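Local structure of homoaconitase large subunit (Methanocaldococcus jannaschii, 4KP2) at residues I210-E215 / L226-M231; A428-A431 / Y435-N438. The protein supplies the [4Fe-4S]-binding large subunit of homoaconitase, a hydro-lyase that converts (R)-homocitrate to homoisocitrate through cis-homoaconitate. All coordinates share one frame; numbering follows the deposited sequence.

Contact 1: I210-E215 / L226-M231; sequences IEYGGE and LTLCNM
With its CG set anti to the carbonyl carbon (chi1 -61°), Tyr212 sends its ring from the strand onto the helix residues Leu228 and Cys229, and a chi2 of -81° turns one flat face to the Leu228 side chain. CB of Leu228 sits over the middle of that face, 3.9 Å from the Tyr212 ring centroid and only 11° off the ring normal, which defines a CH-pi contact. The leucine then runs obliquely across the ring, its CD2 reaching Tyr212 CD1 at 3.7 Å. Ile210 CG2 lies on the opposite face, nearer the rim, so the ring is sandwiched between its own strand and the helix. Strands 208-213 and 239-242 pair in parallel and are joined by a beta-alpha-beta crossover through helices 215-219 and 222-230; the tyrosine bridges the first strand and the second of these helices. At the far end of the ring, Tyr212 OH gives a weak hydrogen bond to Leu228 O, 2.7 Å away. Cys229 SG makes a looser sulfur-aromatic contact, 5.4 Å from the Tyr212 centroid and oblique to the ring. A phenylalanine here lacks the hydroxyl and would probably leave the Leu228 carbonyl without this partner and the far end of the ring less firmly fixed. Further out, Ile242 of strand 239-242 touches both Tyr212 and Cys229, while Val193 of helix 189-200 packs on Leu228.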
ATOM      1  N   ILE A 210      -2.921  28.111 -20.025  1.00 55.50           N
ATOM      2  CA  ILE A 210      -2.886  28.922 -18.815  1.00 48.99           C
ATOM      3  C   ILE A 210      -1.482  29.456 -18.562  1.00 50.43           C
ATOM      4  O   ILE A 210      -0.517  28.695 -18.522  1.00 51.93           O
ATOM      5  CB  ILE A 210      -3.326  28.116 -17.581  1.00 49.22           C
ATOM      6  CG1 ILE A 210      -4.582  27.297 -17.887  1.00 49.44           C
ATOM      7  CG2 ILE A 210      -3.558  29.043 -16.400  1.00 49.32           C
ATOM      8  CD1 ILE A 210      -5.837  28.126 -17.999  1.00 57.34           C
ATOM      9  N   GLU A 211      -1.371  30.768 -18.388  1.00 46.99           N
ATOM     10  CA  GLU A 211      -0.083  31.387 -18.101  1.00 46.35           C
ATOM     11  C   GLU A 211      -0.098  32.084 -16.747  1.00 52.67           C
ATOM     12  O   GLU A 211      -0.672  33.163 -16.598  1.00 53.56           O
ATOM     13  CB  GLU A 211       0.294  32.382 -19.200  1.00 50.94           C
ATOM     14  CG  GLU A 211       1.621  33.086 -18.971  1.00 57.67           C
ATOM     15  CD  GLU A 211       2.035  33.951 -20.145  1.00 52.74           C
ATOM     16  OE1 GLU A 211       1.535  33.713 -21.264  1.00 46.44           O
ATOM     17  OE2 GLU A 211       2.857  34.871 -19.946  1.00 46.07           O
ATOM     18  N   TYR A 212       0.534  31.458 -15.760  1.00 46.93           N
ATOM     19  CA  TYR A 212       0.595  32.025 -14.419  1.00 51.28           C
ATOM     20  C   TYR A 212       1.738  33.024 -14.292  1.00 53.46           C
ATOM     21  O   TYR A 212       2.848  32.782 -14.768  1.00 47.97           O
ATOM     22  CB  TYR A 212       0.755  30.924 -13.370  1.00 48.20           C
ATOM     23  CG  TYR A 212      -0.382  29.930 -13.330  1.00 48.89           C
ATOM     24  CD1 TYR A 212      -1.563  30.222 -12.658  1.00 46.59           C
ATOM     25  CD2 TYR A 212      -0.271  28.694 -13.953  1.00 50.86           C
ATOM     26  CE1 TYR A 212      -2.604  29.314 -12.614  1.00 42.72           C
ATOM     27  CE2 TYR A 212      -1.304  27.780 -13.916  1.00 51.94           C
ATOM     28  CZ  TYR A 212      -2.467  28.094 -13.245  1.00 52.29           C
ATOM     29  OH  TYR A 212      -3.496  27.181 -13.210  1.00 50.91           O
ATOM     30  N   GLY A 213       1.458  34.148 -13.642  1.00 55.59           N
ATOM     31  CA  GLY A 213       2.461  35.168 -13.409  1.00 59.48           C
ATOM     32  C   GLY A 213       2.148  35.964 -12.159  1.00 59.37           C
ATOM     33  O   GLY A 213       1.179  35.675 -11.457  1.00 64.15           O
ATOM     34  N   GLY A 214       2.967  36.969 -11.877  1.00 54.49           N
ATOM     35  CA  GLY A 214       2.754  37.812 -10.718  1.00 57.87           C
ATOM     36  C   GLY A 214       3.770  37.563  -9.622  1.00 59.29           C
ATOM     37  O   GLY A 214       4.571  36.632  -9.701  1.00 60.81           O
ATOM     38  N   GLU A 215       3.726  38.402  -8.594  1.00 55.83           N
ATOM     39  CA  GLU A 215       4.686  38.340  -7.496  1.00 58.22           C
ATOM     40  C   GLU A 215       4.580  37.044  -6.694  1.00 55.83           C
ATOM     41  O   GLU A 215       5.576  36.552  -6.164  1.00 56.17           O
ATOM     42  CB  GLU A 215       4.513  39.552  -6.576  1.00 57.51           C
ATOM     43  CG  GLU A 215       3.102  39.726  -6.037  1.00 60.74           C
ATOM     44  CD  GLU A 215       2.897  41.071  -5.368  1.00 69.43           C
ATOM     45  OE1 GLU A 215       1.833  41.273  -4.746  1.00 61.11           O
ATOM     46  OE2 GLU A 215       3.798  41.930  -5.470  1.00 80.19           O
ATOM     47  N   LEU A 226       4.275  23.506  -9.611  1.00 51.74           N
ATOM     48  CA  LEU A 226       3.801  22.211 -10.084  1.00 47.56           C
ATOM     49  C   LEU A 226       2.308  22.056  -9.824  1.00 53.84           C
ATOM     50  O   LEU A 226       1.584  21.474 -10.631  1.00 52.08           O
ATOM     51  CB  LEU A 226       4.567  21.076  -9.402  1.00 44.21           C
ATOM     52  CG  LEU A 226       5.652  20.376 -10.224  1.00 50.62           C
ATOM     53  CD1 LEU A 226       6.693  21.367 -10.714  1.00 47.21           C
ATOM     54  CD2 LEU A 226       6.302  19.269  -9.408  1.00 48.92           C
ATOM     55  N   THR A 227       1.856  22.581  -8.691  1.00 50.44           N
ATOM     56  CA  THR A 227       0.453  22.492  -8.306  1.00 50.35           C
ATOM     57  C   THR A 227      -0.435  23.338  -9.214  1.00 52.02           C
ATOM     58  O   THR A 227      -1.509  22.902  -9.631  1.00 51.69           O
ATOM     59  CB  THR A 227       0.247  22.935  -6.844  1.00 47.83           C
ATOM     60  OG1 THR A 227       1.046  22.118  -5.980  1.00 46.49           O
ATOM     61  CG2 THR A 227      -1.215  22.807  -6.446  1.00 49.47           C
ATOM     62  N   LEU A 228       0.024  24.547  -9.519  1.00 49.07           N
ATOM     63  CA  LEU A 228      -0.738  25.472 -10.353  1.00 50.84           C
ATOM     64  C   LEU A 228      -0.919  24.953 -11.776  1.00 52.27           C
ATOM     65  O   LEU A 228      -1.994  25.088 -12.362  1.00 53.97           O
ATOM     66  CB  LEU A 228      -0.072  26.849 -10.377  1.00 51.99           C
ATOM     67  CG  LEU A 228      -0.671  27.914  -9.455  1.00 46.55           C
ATOM     68  CD1 LEU A 228      -0.741  27.415  -8.020  1.00 54.71           C
ATOM     69  CD2 LEU A 228       0.128  29.205  -9.539  1.00 42.05           C
ATOM     70  N   CYS A 229       0.133  24.358 -12.326  1.00 43.28           N
ATOM     71  CA  CYS A 229       0.086  23.842 -13.690  1.00 48.72           C
ATOM     72  C   CYS A 229      -0.622  22.494 -13.765  1.00 50.55           C
ATOM     73  O   CYS A 229      -1.055  22.073 -14.835  1.00 43.62           O
ATOM     74  CB  CYS A 229       1.497  23.728 -14.269  1.00 52.02           C
ATOM     75  SG  CYS A 229       2.359  25.305 -14.440  1.00 49.88           S
ATOM     76  N   ASN A 230      -0.736  21.823 -12.624  1.00 49.02           N
ATOM     77  CA  ASN A 230      -1.372  20.513 -12.569  1.00 46.17           C
ATOM     78  C   ASN A 230      -2.885  20.597 -12.741  1.00 42.96           C
ATOM     79  O   ASN A 230      -3.499  19.725 -13.359  1.00 47.33           O
ATOM     80  CB  ASN A 230      -1.042  19.808 -11.252  1.00 51.86           C
ATOM     81  CG  ASN A 230      -1.618  18.407 -11.178  1.00 50.19           C
ATOM     82  OD1 ASN A 230      -2.789  18.220 -10.846  1.00 50.41           O
ATOM     83  ND2 ASN A 230      -0.794  17.413 -11.486  1.00 47.49           N
ATOM     84  N   MET A 231      -3.479  21.654 -12.197  1.00 46.78           N
ATOM     85  CA  MET A 231      -4.927  21.814 -12.216  1.00 53.28           C
ATOM     86  C   MET A 231      -5.384  22.636 -13.416  1.00 54.29           C
ATOM     87  O   MET A 231      -6.426  23.287 -13.369  1.00 59.80           O
ATOM     88  CB  MET A 231      -5.399  22.484 -10.927  1.00 50.08           C
ATOM     89  CG  MET A 231      -4.845  21.863  -9.658  1.00 50.33           C
ATOM     90  SD  MET A 231      -6.080  20.911  -8.757  1.00 65.48           S
ATOM     91  CE  MET A 231      -7.350  22.151  -8.522  1.00 52.02           C
TER

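Contact 2: A428-A431 / Y435-N438; sequences AISA and YITN
Ser430 OG meets the backbone of the returning chain at Thr437, whose N donates a hydrogen bond to it at 3.2 Å with an N-H...O angle of 159°, close to straight. With OG anti to the carbonyl carbon (chi1 -57°), the same hydroxyl is also hydrogen-bonded to Ile426 O, one turn back in the helix. It therefore links the helix backbone to the segment that folds over it. Just before this point the chain passes close enough for Ser430 CA to form a CA-H...O contact with Tyr435 O, 3.3 Å away and 131° at the hydrogen. Beside this, one residue back in the helix, the contact becomes apolar: Ile429 CG2 touches Thr437 CG2 at 3.7 Å, the two side chains crossing at about a right angle. The other branch of Ile429 extends to Asn438, its CD1 lying 3.6 Å from Asn438 O.

A second shell of partners holds the returning segment in place. Thr437 OG1 is hydrogen-bonded to Glu311 OE2 and to Lys439 N, which leaves its methyl to meet Ile429. That methyl also lies over one face of the Tyr435 ring, offset toward the rim, while Asn438 ND2 is held by Glu293. The backbone of Ile436 bonds to Gly312 and Thr313, and its side chain packs on Ile307 and Val310. The C-terminal tail thus turns back along helix 424-433 and lies between it and helix 307-310, with Tyr337 of helix 328-338 packing against Ile429.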
ATOM      1  N   ALA A 428      -4.870  17.111   6.857  1.00 52.01           N
ATOM      2  CA  ALA A 428      -4.317  16.539   8.079  1.00 56.28           C
ATOM      3  C   ALA A 428      -5.156  16.916   9.294  1.00 60.30           C
ATOM      4  O   ALA A 428      -5.469  16.069  10.129  1.00 58.16           O
ATOM      5  CB  ALA A 428      -2.876  16.984   8.269  1.00 50.48           C
ATOM      6  N   ILE A 429      -5.516  18.192   9.384  1.00 53.02           N
ATOM      7  CA  ILE A 429      -6.310  18.699  10.498  1.00 56.96           C
ATOM      8  C   ILE A 429      -7.689  18.045  10.543  1.00 60.18           C
ATOM      9  O   ILE A 429      -8.169  17.656  11.609  1.00 64.75           O
ATOM     10  CB  ILE A 429      -6.471  20.229  10.419  1.00 56.26           C
ATOM     11  CG1 ILE A 429      -5.104  20.911  10.466  1.00 57.66           C
ATOM     12  CG2 ILE A 429      -7.351  20.736  11.550  1.00 52.14           C
ATOM     13  CD1 ILE A 429      -5.173  22.414  10.297  1.00 61.30           C
ATOM     14  N   SER A 430      -8.318  17.918   9.379  1.00 52.33           N
ATOM     15  CA  SER A 430      -9.643  17.318   9.290  1.00 54.21           C
ATOM     16  C   SER A 430      -9.610  15.829   9.623  1.00 56.80           C
ATOM     17  O   SER A 430     -10.602  15.265  10.085  1.00 53.18           O
ATOM     18  CB  SER A 430     -10.244  17.535   7.902  1.00 51.93           C
ATOM     19  OG  SER A 430     -10.309  18.916   7.588  1.00 49.09           O
ATOM     20  N   ALA A 431      -8.464  15.197   9.386  1.00 53.89           N
ATOM     21  CA  ALA A 431      -8.284  13.791   9.725  1.00 56.44           C
ATOM     22  C   ALA A 431      -8.164  13.622  11.235  1.00 55.42           C
ATOM     23  O   ALA A 431      -8.518  12.579  11.785  1.00 51.72           O
ATOM     24  CB  ALA A 431      -7.055  13.231   9.029  1.00 51.35           C
ATOM     25  N   TYR A 435     -13.669  15.998  10.954  1.00 52.23           N
ATOM     26  CA  TYR A 435     -14.519  16.820  10.101  1.00 59.80           C
ATOM     27  C   TYR A 435     -13.717  17.940   9.450  1.00 54.59           C
ATOM     28  O   TYR A 435     -12.669  18.338   9.960  1.00 51.89           O
ATOM     29  CB  TYR A 435     -15.701  17.390  10.891  1.00 64.03           C
ATOM     30  CG  TYR A 435     -15.316  18.368  11.979  1.00 62.52           C
ATOM     31  CD1 TYR A 435     -14.958  17.924  13.247  1.00 56.87           C
ATOM     32  CD2 TYR A 435     -15.321  19.738  11.743  1.00 61.43           C
ATOM     33  CE1 TYR A 435     -14.609  18.817  14.245  1.00 56.81           C
ATOM     34  CE2 TYR A 435     -14.976  20.635  12.733  1.00 64.67           C
ATOM     35  CZ  TYR A 435     -14.621  20.170  13.982  1.00 66.11           C
ATOM     36  OH  TYR A 435     -14.276  21.065  14.967  1.00 66.11           O
ATOM     37  N   ILE A 436     -14.213  18.440   8.322  1.00 57.04           N
ATOM     38  CA  ILE A 436     -13.542  19.513   7.598  1.00 59.22           C
ATOM     39  C   ILE A 436     -13.444  20.770   8.451  1.00 54.83           C
ATOM     40  O   ILE A 436     -14.447  21.422   8.735  1.00 56.31           O
ATOM     41  CB  ILE A 436     -14.272  19.853   6.285  1.00 53.06           C
ATOM     42  CG1 ILE A 436     -14.343  18.620   5.381  1.00 50.94           C
ATOM     43  CG2 ILE A 436     -13.574  20.999   5.571  1.00 53.52           C
ATOM     44  CD1 ILE A 436     -15.011  18.879   4.049  1.00 53.44           C
ATOM     45  N   THR A 437     -12.226  21.102   8.863  1.00 55.60           N
ATOM     46  CA  THR A 437     -12.002  22.267   9.705  1.00 59.95           C
ATOM     47  C   THR A 437     -10.665  22.923   9.390  1.00 55.95           C
ATOM     48  O   THR A 437      -9.922  22.460   8.525  1.00 53.07           O
ATOM     49  CB  THR A 437     -12.041  21.898  11.197  1.00 60.76           C
ATOM     50  OG1 THR A 437     -11.731  23.053  11.987  1.00 64.30           O
ATOM     51  CG2 THR A 437     -11.035  20.800  11.498  1.00 53.43           C
ATOM     52  N   ASN A 438     -10.361  24.000  10.105  1.00 57.52           N
ATOM     53  CA  ASN A 438      -9.140  24.751   9.862  1.00 58.19           C
ATOM     54  C   ASN A 438      -8.310  24.923  11.129  1.00 61.66           C
ATOM     55  O   ASN A 438      -7.132  25.273  11.068  1.00 53.28           O
ATOM     56  CB  ASN A 438      -9.478  26.118   9.266  1.00 64.41           C
ATOM     57  CG  ASN A 438      -8.299  26.750   8.562  1.00 68.40           C
ATOM     58  OD1 ASN A 438      -7.375  26.058   8.136  1.00 71.50           O
ATOM     59  ND2 ASN A 438      -8.325  28.070   8.433  1.00 70.05           N
TER

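In the fold
Contact 1 and contact 2 occupy separate parts of the chain: their centres are about 26 Å apart, their nearest atoms about 15 Å, and they do not touch. Contact 1 is the more central, its centre about 11 Å from the centre of the chain, against about 23 Å for the centre of contact 2, and joins a strand of the mixed sheet to a helix of its crossover connection. Contact 2 lies at the C-terminal end of the modelled chain, where the tail folds back on helix 424-433, which follows strand 418-421. Contact 1 also lies nearer the cluster site: the Cys229 side chain is about 9 Å from that of Cys323, a predicted [4Fe-4S] ligand, and Asn230 touches Cys323.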